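Local coordinates for putative sensory box/GGDEF family protein (Vibrio parahaemolyticus, PDB 3LID) that probably synthesises cyclic di-GMP from two GTP molecules, this piece being its extracellular PDC-fold sensor domain, at residues I191-H196 with E259-I264; G198-S203 with F220-M225. All blocks are in the same frame, centred on the assembly; numbering follows the deposited sequence.

From the N terminus, the long helix 9-45 and the seven-stranded sheet come first; both contacts lie in the second, smaller antiparallel sheet of this sensor domain. The chain enters it along strand 189-195, turns, and returns through 198-203 as the neighbouring strand 200-202. Contact 2 then closes a short irregular loop, where 220-225 brings helix 222-225 back onto 198-203. Contact 1 closes the longer excursion, pairing 191-196 with 259-264, so the contact 2 loop falls wholly within it. Strand 189-195 thus has one partner strand from each contact. The two contacts also meet directly: L193 O probably accepts from I201 N, and E192 OE2 is hydrogen-bonded to S203 OG.

Contact 1: residues I191-H196 with E259-I264. With EDO (1,2-ethanediol), chain H.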
loop_
_atom_site.group_PDB
_atom_site.type_symbol
_atom_site.label_atom_id
_atom_site.label_comp_id
_atom_site.label_asym_id
_atom_site.label_seq_id
_atom_site.Cartn_x
_atom_site.Cartn_y
_atom_site.Cartn_z
ATOM N N ILE A 191 -6.349 7.954 9.986
ATOM C CA ILE A 191 -4.903 7.966 9.950
ATOM C C ILE A 191 -4.499 8.323 8.536
ATOM O O ILE A 191 -5.047 7.751 7.598
ATOM C CB ILE A 191 -4.335 6.611 10.394
ATOM C CG1 ILE A 191 -4.691 6.369 11.856
ATOM C CG2 ILE A 191 -2.768 6.472 10.026
ATOM C CD1 ILE A 191 -4.162 5.137 12.408
ATOM N N GLU A 192 -3.602 9.257 8.374
ATOM C CA GLU A 192 -3.083 9.613 7.059
ATOM C C GLU A 192 -1.753 8.888 6.914
ATOM O O GLU A 192 -1.054 8.624 7.919
ATOM C CB GLU A 192 -2.857 11.149 6.951
ATOM C CG GLU A 192 -4.195 11.872 6.859
ATOM C CD GLU A 192 -4.058 13.386 6.947
ATOM O OE1 GLU A 192 -3.598 13.857 7.999
ATOM O OE2 GLU A 192 -4.397 14.087 5.979
ATOM N N LEU A 193 -1.357 8.578 5.668
ATOM C CA LEU A 193 -0.037 8.017 5.473
ATOM C C LEU A 193 0.797 9.017 4.711
ATOM O O LEU A 193 0.402 9.490 3.633
ATOM C CB LEU A 193 -0.109 6.733 4.540
ATOM C CG LEU A 193 -1.015 5.639 5.129
ATOM C CD1 LEU A 193 -1.081 4.439 4.060
ATOM C CD2 LEU A 193 -0.387 5.137 6.423
ATOM N N VAL A 194 1.953 9.307 5.245
ATOM C CA VAL A 194 2.932 10.243 4.707
ATOM C C VAL A 194 4.171 9.539 4.446
ATOM O O VAL A 194 4.765 8.886 5.330
ATOM C CB VAL A 194 3.162 11.434 5.747
ATOM C CG1 VAL A 194 4.218 12.370 5.190
ATOM C CG2 VAL A 194 1.850 12.177 5.888
ATOM N N LYS A 195 4.700 9.667 3.210
ATOM C CA LYS A 195 5.904 8.955 2.879
ATOM C C LYS A 195 7.157 9.598 3.430
ATOM O O LYS A 195 7.126 10.728 3.936
ATOM C CB LYS A 195 6.081 8.970 1.332
ATOM C CG LYS A 195 4.927 8.102 0.729
ATOM C CD LYS A 195 5.333 7.853 -0.778
ATOM C CE LYS A 195 5.187 9.201 -1.528
ATOM N NZ LYS A 195 5.555 8.947 -3.076
ATOM N N HIS A 196 8.244 8.894 3.307
ATOM C CA HIS A 196 9.552 9.368 3.770
ATOM C C HIS A 196 9.912 10.718 3.134
ATOM O O HIS A 196 10.642 11.581 3.751
ATOM C CB HIS A 196 10.547 8.292 3.333
ATOM C CG HIS A 196 11.969 8.629 3.586
ATOM N ND1 HIS A 196 12.449 8.894 4.852
ATOM C CD2 HIS A 196 13.030 8.709 2.742
ATOM C CE1 HIS A 196 13.740 9.157 4.773
ATOM N NE2 HIS A 196 14.121 9.048 3.511
ATOM N N GLU A 259 12.395 1.764 3.902
ATOM C CA GLU A 259 12.159 3.175 4.179
ATOM C C GLU A 259 10.965 3.268 5.119
ATOM O O GLU A 259 10.013 2.450 5.029
ATOM C CB GLU A 259 11.769 3.808 2.834
ATOM C CG GLU A 259 11.481 5.258 2.771
ATOM C CD GLU A 259 11.341 5.669 1.269
ATOM O OE1 GLU A 259 10.188 5.950 0.812
ATOM O OE2 GLU A 259 12.399 5.647 0.581
ATOM N N PRO A 260 10.920 4.292 5.957
ATOM C CA PRO A 260 9.770 4.440 6.825
ATOM C C PRO A 260 8.530 4.970 6.113
ATOM O O PRO A 260 8.628 5.712 5.124
ATOM C CB PRO A 260 10.234 5.471 7.887
ATOM C CG PRO A 260 11.245 6.257 7.166
ATOM C CD PRO A 260 11.973 5.319 6.228
ATOM N N LEU A 261 7.378 4.598 6.664
ATOM C CA LEU A 261 6.074 5.115 6.276
ATOM C C LEU A 261 5.536 5.762 7.540
ATOM O O LEU A 261 5.565 5.154 8.603
ATOM C CB LEU A 261 5.111 3.973 5.874
ATOM C CG LEU A 261 3.742 4.498 5.411
ATOM C CD1 LEU A 261 3.803 5.380 4.162
ATOM C CD2 LEU A 261 2.943 3.190 5.057
ATOM N N HIS A 262 5.090 7.000 7.440
ATOM C CA HIS A 262 4.676 7.709 8.710
ATOM C C HIS A 262 3.193 7.729 8.808
ATOM O O HIS A 262 2.487 8.038 7.850
ATOM C CB HIS A 262 5.211 9.155 8.657
ATOM C CG HIS A 262 6.685 9.216 8.425
ATOM N ND1 HIS A 262 7.603 8.727 9.345
ATOM C CD2 HIS A 262 7.422 9.742 7.402
ATOM C CE1 HIS A 262 8.832 8.937 8.900
ATOM N NE2 HIS A 262 8.760 9.562 7.734
ATOM N N LEU A 263 2.669 7.347 9.972
ATOM C CA LEU A 263 1.239 7.305 10.146
ATOM C C LEU A 263 0.935 8.568 10.998
ATOM O O LEU A 263 1.579 8.793 12.018
ATOM C CB LEU A 263 0.811 6.077 10.969
ATOM C CG LEU A 263 0.742 4.733 10.191
ATOM C CD1 LEU A 263 1.996 4.457 9.367
ATOM C CD2 LEU A 263 0.559 3.623 11.279
ATOM N N ILE A 264 -0.051 9.314 10.560
ATOM C CA ILE A 264 -0.358 10.654 11.170
ATOM C C ILE A 264 -1.782 10.749 11.532
ATOM O O ILE A 264 -2.671 10.404 10.750
ATOM C CB ILE A 264 -0.052 11.719 10.144
ATOM C CG1 ILE A 264 1.423 11.652 9.673
ATOM C CG2 ILE A 264 -0.461 13.167 10.621
ATOM C CD1 ILE A 264 2.443 11.912 10.699
HETATM C C1 EDO H . 2.830 8.884 -5.420
HETATM O O1 EDO H . 2.901 9.759 -4.225
HETATM C C2 EDO H . 2.664 7.455 -4.943
HETATM O O2 EDO H . 3.888 7.026 -4.328
HETATM O O HOH W 1 7.714 6.166 2.679
HETATM O O HOH W 2 11.361 9.775 6.849
#
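Three oxygens grip K195 NZ: both hydroxyls of an ethanediol molecule, probably from the crystallisation liquor, at 2.8 Å to O2 and 3.0 Å to O1, and the carboxylate of D212 in a salt bridge. The lysine chain bends at its third torsion (chi3 -71°) on the way to this site, leaving the strand pairing behind it. That pairing is antiparallel. E192 with I264 and V194 with H262 are hydrogen-bonded pairs, each closed by two backbone bonds lying in the carbonyl planes; V194 N to H262 O (2.9 Å) is almost straight at 174°. Between them stands the non-hydrogen-bonded pair L193 with L263. The two leucines lie side by side and point the same way, with L193 CD2 touching L263 CD1 at 3.8 Å, while the I191 side chain crosses L263 obliquely, its CG2 against L263 CB. On the opposite face V194 CG2, anti to its carbonyl carbon, meets I264 CG1 at 3.8 Å.

Beyond the paired residues the strands are joined by side chains and water. H196 and E259 cross at about a right angle, H196 CB lying 3.2 Å from E259 CG, with ring and carboxylate planes 30° apart. One water takes the H196 N-H and donates to both E259 OE1 and P260 O. A second sits in the plane of the H262 ring, bridging H262 NE2 and H196 ND1, while H262 ND1 bonds to S252 OG, so the imidazole is held at both nitrogens. Helix 9-45 packs against I191, L193 and L263; strand 200-202 flanks the first strand and strand 246-254 the second, leaving this pair inside the smaller sheet of the PDC-fold sensor domain, with W230 meeting the H262 ring.

Contact 2: residues G198-S203 with F220-M225; sequences GFYIAS and FNFSNM
The amide of N221 stands almost upright on the ring of F199, their planes 82° apart. Its ND2 lies 3.2 Å above the ring plane, over the centre, and CB also rests over that face as a CH-pi contact. With CG anti to its backbone N (chi1 -174°), the asparagine side chain crosses the phenylalanine at about a right angle. ND2 is further held by K197 O, while OD1 turns to the helix: it takes S223 N at 2.8 Å on a lone pair and S223 OG from above the carbonyl plane. N221 is thereby the N-cap of helix 222-225, closed by an Asx turn. G198 has no side chain, so its CA can approach N221 OD1 to 3.4 Å, and its carbonyl O receives F222 N in a nearly straight bond (2.8 Å, 171°).

Y200 and M225 reach for each other tip to tip. M225 bends at its last torsion, setting SD obliquely beside the ring, 3.6 Å from Y200 CE2, in a Met-aromatic contact; its CE touches the phenol oxygen. F222 crosses Y200 obliquely, its CD1 3.5 Å from Y200 OH. F220 O meets the edge of the tyrosine ring and accepts from a water that also takes Y200 N-H.

The N221 amide that caps the helix start through OD1 also has its ND2 set against the pi face of F199, which would be electrostatically favourable, and R208 adds a cation-pi partner to Y200, so this join of strand to short helix is more than apolar packing.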
loop_
_atom_site.group_PDB
_atom_site.type_symbol
_atom_site.label_atom_id
_atom_site.label_comp_id
_atom_site.label_asym_id
_atom_site.label_seq_id
_atom_site.Cartn_x
_atom_site.Cartn_y
_atom_site.Cartn_z
ATOM N N GLY A 198 7.761 13.072 2.497
ATOM C CA GLY A 198 6.862 14.124 2.986
ATOM C C GLY A 198 5.498 14.265 2.327
ATOM O O GLY A 198 4.613 14.915 2.817
ATOM N N PHE A 199 5.292 13.547 1.194
ATOM C CA PHE A 199 4.043 13.675 0.519
ATOM C C PHE A 199 3.043 12.623 0.990
ATOM O O PHE A 199 3.452 11.553 1.475
ATOM C CB PHE A 199 4.281 13.510 -1.015
ATOM C CG PHE A 199 5.002 14.708 -1.617
ATOM C CD1 PHE A 199 4.285 15.880 -1.813
ATOM C CD2 PHE A 199 6.308 14.600 -1.972
ATOM C CE1 PHE A 199 4.975 17.005 -2.382
ATOM C CE2 PHE A 199 7.015 15.748 -2.545
ATOM C CZ PHE A 199 6.253 16.893 -2.712
ATOM N N TYR A 200 1.781 12.914 0.807
ATOM C CA TYR A 200 0.690 12.075 1.315
ATOM C C TYR A 200 0.274 11.011 0.323
ATOM O O TYR A 200 0.092 11.327 -0.888
ATOM C CB TYR A 200 -0.520 12.918 1.572
ATOM C CG TYR A 200 -0.385 13.789 2.833
ATOM C CD1 TYR A 200 -1.095 13.481 3.970
ATOM C CD2 TYR A 200 0.378 14.983 2.798
ATOM C CE1 TYR A 200 -1.012 14.282 5.153
ATOM C CE2 TYR A 200 0.479 15.779 3.981
ATOM C CZ TYR A 200 -0.241 15.429 5.097
ATOM O OH TYR A 200 -0.169 16.268 6.226
ATOM N N ILE A 201 0.096 9.776 0.810
ATOM C CA ILE A 201 -0.471 8.730 -0.085
ATOM C C ILE A 201 -1.788 8.215 0.450
ATOM O O ILE A 201 -2.437 7.347 -0.187
ATOM C CB ILE A 201 0.502 7.582 -0.308
ATOM C CG1 ILE A 201 0.960 6.952 1.014
ATOM C CG2 ILE A 201 1.713 8.036 -1.120
ATOM C CD1 ILE A 201 1.719 5.650 0.746
ATOM N N ALA A 202 -2.242 8.686 1.615
ATOM C CA ALA A 202 -3.586 8.385 2.020
ATOM C C ALA A 202 -4.064 9.451 2.969
ATOM O O ALA A 202 -3.308 9.886 3.852
ATOM C CB ALA A 202 -3.637 6.985 2.731
ATOM N N SER A 203 -5.340 9.822 2.822
ATOM C CA SER A 203 -5.913 10.877 3.638
ATOM C C SER A 203 -7.435 10.896 3.467
ATOM O O SER A 203 -7.918 10.574 2.369
ATOM C CB SER A 203 -5.288 12.225 3.240
ATOM O OG SER A 203 -5.870 13.271 3.985
ATOM N N PHE A 220 1.310 20.211 -0.664
ATOM C CA PHE A 220 0.901 19.278 0.371
ATOM C C PHE A 220 2.029 18.339 0.695
ATOM O O PHE A 220 1.982 17.091 0.377
ATOM C CB PHE A 220 -0.333 18.531 -0.100
ATOM C CG PHE A 220 -1.531 19.437 -0.291
ATOM C CD1 PHE A 220 -2.257 19.885 0.820
ATOM C CD2 PHE A 220 -1.916 19.848 -1.563
ATOM C CE1 PHE A 220 -3.374 20.724 0.665
ATOM C CE2 PHE A 220 -3.028 20.689 -1.727
ATOM C CZ PHE A 220 -3.751 21.121 -0.608
ATOM N N ASN A 221 3.087 18.900 1.287
ATOM C CA ASN A 221 4.161 18.098 1.793
ATOM C C ASN A 221 4.213 18.406 3.301
ATOM O O ASN A 221 4.070 19.584 3.714
ATOM C CB ASN A 221 5.485 18.414 1.127
ATOM C CG ASN A 221 6.572 17.476 1.556
ATOM O OD1 ASN A 221 7.006 17.472 2.724
ATOM N ND2 ASN A 221 7.038 16.624 0.622
ATOM N N PHE A 222 4.311 17.351 4.113
ATOM C CA PHE A 222 4.259 17.543 5.548
ATOM C C PHE A 222 5.372 18.513 6.000
ATOM O O PHE A 222 5.176 19.286 6.948
ATOM C CB PHE A 222 4.473 16.210 6.250
ATOM C CG PHE A 222 4.011 16.247 7.690
ATOM C CD1 PHE A 222 2.754 15.869 8.052
ATOM C CD2 PHE A 222 4.916 16.709 8.669
ATOM C CE1 PHE A 222 2.332 15.877 9.428
ATOM C CE2 PHE A 222 4.540 16.738 10.030
ATOM C CZ PHE A 222 3.248 16.316 10.406
ATOM N N SER A 223 6.484 18.461 5.337
ATOM C CA SER A 223 7.608 19.328 5.745
ATOM C C SER A 223 7.337 20.807 5.444
ATOM O O SER A 223 7.931 21.684 6.074
ATOM C CB SER A 223 8.901 18.893 5.135
ATOM O OG SER A 223 8.950 19.248 3.743
ATOM N N ASN A 224 6.485 21.078 4.470
ATOM C CA ASN A 224 6.095 22.456 4.142
ATOM C C ASN A 224 4.963 22.864 5.036
ATOM O O ASN A 224 4.876 24.011 5.487
ATOM C CB ASN A 224 5.618 22.466 2.677
ATOM C CG ASN A 224 5.246 23.828 2.188
ATOM O OD1 ASN A 224 6.070 24.769 2.259
ATOM N ND2 ASN A 224 4.039 23.948 1.597
ATOM N N MET A 225 4.041 21.941 5.302
ATOM C CA MET A 225 2.874 22.220 6.117
ATOM C C MET A 225 3.179 22.438 7.634
ATOM O O MET A 225 2.609 23.343 8.271
ATOM C CB MET A 225 1.847 21.102 5.928
ATOM C CG MET A 225 1.216 21.132 4.500
ATOM S SD MET A 225 0.605 19.417 4.189
ATOM C CE MET A 225 -0.823 19.370 5.132
HETATM O O HOH W 3 1.043 14.996 -1.117
#